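Local atomic coordinates of sensor protein (Geobacter sulfurreducens, PDB entry 3H7M), a protein that is probably a membrane-bound sensor histidine kinase, represented here by its sensor domain, which resembles periplasmic binding proteins. Residues W79-K82 with R83-I87; H129-L132 with A133-Y137. All coordinates share one frame; numbering follows the deposited sequence.

Overall arrangement
Both contacts are local and lie in the sensor domain, which resembles family 3 solute-binding proteins. Contact 1 comes first along the chain. It takes in the whole short helix 81-84 with its N-cap, between strands 73-78 and 87-103. Contact 2 follows at the C-terminal end of helix 127-133, before strand 141-144, an edge of the mixed eight-stranded sheet. The two centres are about 17 Å apart. The contacts nevertheless meet, because Arg-83 of contact 1 packs against Glu-130 of contact 2. Helix 81-84 lies on the strand 73-78 side of the sheet and helix 127-133 on the 120-123 and 141-144 side, so their packing probably joins the two lobes of the periplasmic-binding-protein-like fold.

Contact 1 of 2, residues W79-K82 with R83-I87; sequences WSEK and RARQI. With NA (sodium ion), chain B.
Ser-80 is the N-cap of the short helix 81-84 and faces Arg-83 one turn on. Its OG accepts the capping bond from Arg-83 N at 3.0 Å. Its carbonyl O takes a second bond from Ala-84 N, 2.7 Å long, the donor nearly in line with the C=O bond. Arg-83 is buried. Its CG lies anti to its own carbonyl carbon (chi1 -74°), which lays the start of the chain against Ser-80 OG. The rest runs extended out of the contact, and NH1 bonds to Ser-78 O. With an alanine at Ser-80, the hydroxyl is gone, and Arg-83 N is likely to lose its capping acceptor and the first turn part of its hold.

Lys-82 and Arg-85 lie on the exposed side. Arg-85 bends at chi3 (-88°), and its guanidinium folds back with one face over Glu-81 O. That same oxygen accepts from Arg-85 N at 3.2 Å. Glu-81 and Arg-85 cross at about a right angle, and Glu-81 OE1 makes a salt bridge to Arg-85 NH1 at 3.3 Å. Lys-82 crosses Arg-85 at a slant: Lys-82 CG passes 4.2 Å from Arg-85 NH2, and Lys-82 NZ, a like charge, stays 5.7 Å from it. Trp-79 brings NE1 to 3.5 Å from Ala-84 CB. At the helix end Ala-84 O binds a sodium ion, shared with Asp-88 and Gln-199, at 2.8 Å.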
loop_
_atom_site.group_PDB
_atom_site.type_symbol
_atom_site.label_atom_id
_atom_site.label_comp_id
_atom_site.label_asym_id
_atom_site.label_seq_id
_atom_site.Cartn_x
_atom_site.Cartn_y
_atom_site.Cartn_z
ATOM N N TRP A 79 -7.517 -0.739 5.153
ATOM C CA TRP A 79 -8.857 -1.080 5.594
ATOM C C TRP A 79 -9.893 -0.060 5.120
ATOM O O TRP A 79 -9.584 1.134 4.975
ATOM C CB TRP A 79 -8.906 -1.141 7.126
ATOM C CG TRP A 79 -10.260 -1.548 7.649
ATOM C CD1 TRP A 79 -10.729 -2.823 7.820
ATOM C CD2 TRP A 79 -11.345 -0.676 7.977
ATOM N NE1 TRP A 79 -12.041 -2.794 8.227
ATOM C CE2 TRP A 79 -12.443 -1.488 8.331
ATOM C CE3 TRP A 79 -11.500 0.716 8.003
ATOM C CZ2 TRP A 79 -13.676 -0.955 8.706
ATOM C CZ3 TRP A 79 -12.727 1.245 8.377
ATOM C CH2 TRP A 79 -13.798 0.410 8.724
ATOM N N SER A 80 -11.111 -0.550 4.875
ATOM C CA SER A 80 -12.265 0.278 4.489
ATOM C C SER A 80 -13.526 -0.553 4.653
ATOM O O SER A 80 -13.485 -1.779 4.568
ATOM C CB SER A 80 -12.196 0.758 3.040
ATOM O OG SER A 80 -12.909 -0.120 2.200
ATOM N N GLU A 81 -14.645 0.126 4.881
ATOM C CA GLU A 81 -15.922 -0.545 5.058
ATOM C C GLU A 81 -16.290 -1.425 3.877
ATOM O O GLU A 81 -16.580 -2.610 4.055
ATOM C CB GLU A 81 -17.024 0.477 5.307
ATOM C CG GLU A 81 -17.321 0.695 6.777
ATOM C CD GLU A 81 -17.636 -0.609 7.488
ATOM O OE1 GLU A 81 -18.205 -1.515 6.837
ATOM O OE2 GLU A 81 -17.325 -0.725 8.694
ATOM N N LYS A 82 -16.279 -0.852 2.676
ATOM C CA LYS A 82 -16.612 -1.618 1.476
ATOM C C LYS A 82 -15.702 -2.832 1.392
ATOM O O LYS A 82 -16.095 -3.901 0.911
ATOM C CB LYS A 82 -16.406 -0.771 0.216
ATOM C CG LYS A 82 -17.681 -0.354 -0.508
ATOM C CD LYS A 82 -17.354 0.316 -1.846
ATOM C CE LYS A 82 -18.573 1.006 -2.477
ATOM N NZ LYS A 82 -19.695 0.084 -2.842
ATOM N N ARG A 83 -14.472 -2.650 1.862
ATOM C CA ARG A 83 -13.472 -3.700 1.824
ATOM C C ARG A 83 -13.686 -4.781 2.875
ATOM O O ARG A 83 -13.588 -5.960 2.565
ATOM C CB ARG A 83 -12.070 -3.092 1.959
ATOM C CG ARG A 83 -11.570 -2.362 0.701
ATOM C CD ARG A 83 -10.143 -1.836 0.892
ATOM N NE ARG A 83 -9.581 -1.236 -0.321
ATOM C CZ ARG A 83 -8.331 -0.784 -0.429
ATOM N NH1 ARG A 83 -7.488 -0.855 0.602
ATOM N NH2 ARG A 83 -7.916 -0.262 -1.574
ATOM N N ALA A 84 -13.970 -4.387 4.111
ATOM C CA ALA A 84 -14.200 -5.358 5.175
ATOM C C ALA A 84 -15.362 -6.304 4.817
ATOM O O ALA A 84 -15.383 -7.466 5.228
ATOM C CB ALA A 84 -14.488 -4.631 6.489
ATOM N N ARG A 85 -16.315 -5.800 4.035
ATOM C CA ARG A 85 -17.476 -6.582 3.623
ATOM C C ARG A 85 -17.168 -7.786 2.737
ATOM O O ARG A 85 -18.083 -8.523 2.359
ATOM C CB ARG A 85 -18.483 -5.690 2.887
ATOM C CG ARG A 85 -19.517 -5.036 3.783
ATOM C CD ARG A 85 -20.709 -4.531 2.974
ATOM N NE ARG A 85 -20.520 -3.176 2.468
ATOM C CZ ARG A 85 -20.442 -2.099 3.246
ATOM N NH1 ARG A 85 -20.533 -2.222 4.565
ATOM N NH2 ARG A 85 -20.285 -0.898 2.703
ATOM N N GLN A 86 -15.900 -7.998 2.398
ATOM C CA GLN A 86 -15.559 -9.120 1.530
ATOM C C GLN A 86 -14.303 -9.881 1.913
ATOM O O GLN A 86 -14.030 -10.950 1.362
ATOM C CB GLN A 86 -15.416 -8.640 0.095
ATOM C CG GLN A 86 -16.573 -7.810 -0.393
ATOM C CD GLN A 86 -16.590 -7.729 -1.893
ATOM O OE1 GLN A 86 -15.611 -7.308 -2.509
ATOM N NE2 GLN A 86 -17.701 -8.142 -2.500
ATOM N N ILE A 87 -13.527 -9.320 2.833
ATOM C CA ILE A 87 -12.300 -9.962 3.291
ATOM C C ILE A 87 -12.104 -9.586 4.743
ATOM O O ILE A 87 -12.676 -8.604 5.222
ATOM C CB ILE A 87 -11.073 -9.500 2.480
ATOM C CG1 ILE A 87 -10.823 -8.007 2.709
ATOM C CG2 ILE A 87 -11.292 -9.780 0.996
ATOM C CD1 ILE A 87 -9.597 -7.463 1.972
HETATM NA NA NA B . -14.683 -8.869 7.497
HETATM O O HOH W 1 -17.646 -9.205 7.648
#

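Contact 2 of 2, residues H129-L132 with A133-Y137; sequences HEYL and AERGY
Leu-132 and Tyr-137 meet where helix 127-133 ends in a Schellman motif. Tyr-137 N bonds to Leu-132 O at 3.1 Å, and Gly-136 N bonds to Ala-133 O at 2.7 Å. Gly-136 is the C-prime residue, with positive phi. The tightly packed side is that of Leu-132 and Tyr-137, both buried. Leu-132 CD2 lies over one face of the Tyr-137 ring, 4.1 Å from its centroid, in a CH-pi contact. Leu-132 O sits in the ring plane at the edge. Leu-112 and Leu-122 also pack on Leu-132.

On the more exposed side the Arg-135 chain, extended from CG to NE, reaches across the helix end to Tyr-131. The Tyr-131 ring is swung toward it, CG anti to the backbone N (chi1 -178°). The guanidinium lies flat on the ring, planes 14° and centres 3.9 Å apart. Its CZ is off-centre, 3.8 Å from the Tyr-131 centroid, a cation-pi contact. Arg-135 NH1 also gives a weak bond to Tyr-131 O at 3.3 Å, which approaches the guanidinium edge in its plane. The positive group thus meets both the pi face and a carbonyl at the helix C-terminus, where the helix dipole would probably favour its charge.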
loop_
_atom_site.group_PDB
_atom_site.type_symbol
_atom_site.label_atom_id
_atom_site.label_comp_id
_atom_site.label_asym_id
_atom_site.label_seq_id
_atom_site.Cartn_x
_atom_site.Cartn_y
_atom_site.Cartn_z
ATOM N N HIS A 129 -8.873 6.774 -4.688
ATOM C CA HIS A 129 -9.637 6.789 -5.911
ATOM C C HIS A 129 -11.085 6.788 -5.413
ATOM O O HIS A 129 -11.825 7.773 -5.576
ATOM C CB HIS A 129 -9.325 5.536 -6.735
ATOM C CG HIS A 129 -10.098 5.453 -8.015
ATOM N ND1 HIS A 129 -10.058 4.345 -8.839
ATOM C CD2 HIS A 129 -10.948 6.333 -8.602
ATOM C CE1 HIS A 129 -10.851 4.547 -9.879
ATOM N NE2 HIS A 129 -11.402 5.744 -9.760
ATOM N N GLU A 130 -11.471 5.691 -4.765
ATOM C CA GLU A 130 -12.816 5.564 -4.210
ATOM C C GLU A 130 -13.206 6.828 -3.449
ATOM O O GLU A 130 -14.278 7.398 -3.672
ATOM C CB GLU A 130 -12.892 4.371 -3.257
ATOM C CG GLU A 130 -12.703 3.014 -3.909
ATOM C CD GLU A 130 -12.538 1.903 -2.884
ATOM O OE1 GLU A 130 -13.300 1.893 -1.892
ATOM O OE2 GLU A 130 -11.654 1.038 -3.070
ATOM N N TYR A 131 -12.322 7.282 -2.569
ATOM C CA TYR A 131 -12.618 8.459 -1.770
ATOM C C TYR A 131 -12.894 9.744 -2.537
ATOM O O TYR A 131 -13.731 10.542 -2.126
ATOM C CB TYR A 131 -11.497 8.696 -0.757
ATOM C CG TYR A 131 -11.736 9.885 0.152
ATOM C CD1 TYR A 131 -11.366 11.181 -0.233
ATOM C CD2 TYR A 131 -12.329 9.715 1.410
ATOM C CE1 TYR A 131 -11.576 12.277 0.621
ATOM C CE2 TYR A 131 -12.547 10.800 2.268
ATOM C CZ TYR A 131 -12.167 12.069 1.869
ATOM O OH TYR A 131 -12.371 13.117 2.727
ATOM N N LEU A 132 -12.201 9.973 -3.643
ATOM C CA LEU A 132 -12.440 11.212 -4.376
ATOM C C LEU A 132 -13.565 11.072 -5.391
ATOM O O LEU A 132 -14.111 12.065 -5.866
ATOM C CB LEU A 132 -11.161 11.688 -5.074
ATOM C CG LEU A 132 -10.004 12.189 -4.209
ATOM C CD1 LEU A 132 -8.847 12.562 -5.127
ATOM C CD2 LEU A 132 -10.432 13.393 -3.356
ATOM N N ALA A 133 -13.886 9.838 -5.742
ATOM C CA ALA A 133 -14.981 9.582 -6.675
ATOM C C ALA A 133 -16.254 10.004 -5.922
ATOM O O ALA A 133 -17.016 10.875 -6.369
ATOM C CB ALA A 133 -15.032 8.087 -7.025
ATOM N N GLU A 134 -16.427 9.399 -4.749
ATOM C CA GLU A 134 -17.552 9.655 -3.875
ATOM C C GLU A 134 -17.668 11.120 -3.565
ATOM O O GLU A 134 -18.502 11.527 -2.754
ATOM C CB GLU A 134 -17.401 8.888 -2.562
ATOM C CG GLU A 134 -17.617 7.394 -2.684
ATOM C CD GLU A 134 -17.492 6.692 -1.350
ATOM O OE1 GLU A 134 -18.077 7.193 -0.363
ATOM O OE2 GLU A 134 -16.818 5.638 -1.295
ATOM N N ARG A 135 -16.842 11.928 -4.203
ATOM C CA ARG A 135 -16.920 13.339 -3.936
ATOM C C ARG A 135 -16.979 14.202 -5.184
ATOM O O ARG A 135 -16.700 15.415 -5.125
ATOM C CB ARG A 135 -15.772 13.758 -3.028
ATOM C CG ARG A 135 -15.905 13.236 -1.604
ATOM C CD ARG A 135 -14.921 13.943 -0.676
ATOM N NE ARG A 135 -15.290 13.813 0.730
ATOM C CZ ARG A 135 -15.397 12.657 1.378
ATOM N NH1 ARG A 135 -15.158 11.508 0.743
ATOM N NH2 ARG A 135 -15.749 12.659 2.661
ATOM N N GLY A 136 -17.356 13.566 -6.301
ATOM C CA GLY A 136 -17.512 14.255 -7.579
ATOM C C GLY A 136 -16.279 14.670 -8.376
ATOM O O GLY A 136 -16.377 15.445 -9.341
ATOM N N TYR A 137 -15.119 14.155 -7.982
ATOM C CA TYR A 137 -13.862 14.462 -8.647
ATOM C C TYR A 137 -13.670 13.624 -9.911
ATOM O O TYR A 137 -13.049 14.059 -10.874
ATOM C CB TYR A 137 -12.716 14.210 -7.666
ATOM C CG TYR A 137 -12.599 15.257 -6.575
ATOM C CD1 TYR A 137 -11.862 16.417 -6.786
ATOM C CD2 TYR A 137 -13.218 15.089 -5.333
ATOM C CE1 TYR A 137 -11.732 17.396 -5.788
ATOM C CE2 TYR A 137 -13.096 16.070 -4.321
ATOM C CZ TYR A 137 -12.349 17.221 -4.563
ATOM O OH TYR A 137 -12.219 18.209 -3.606
#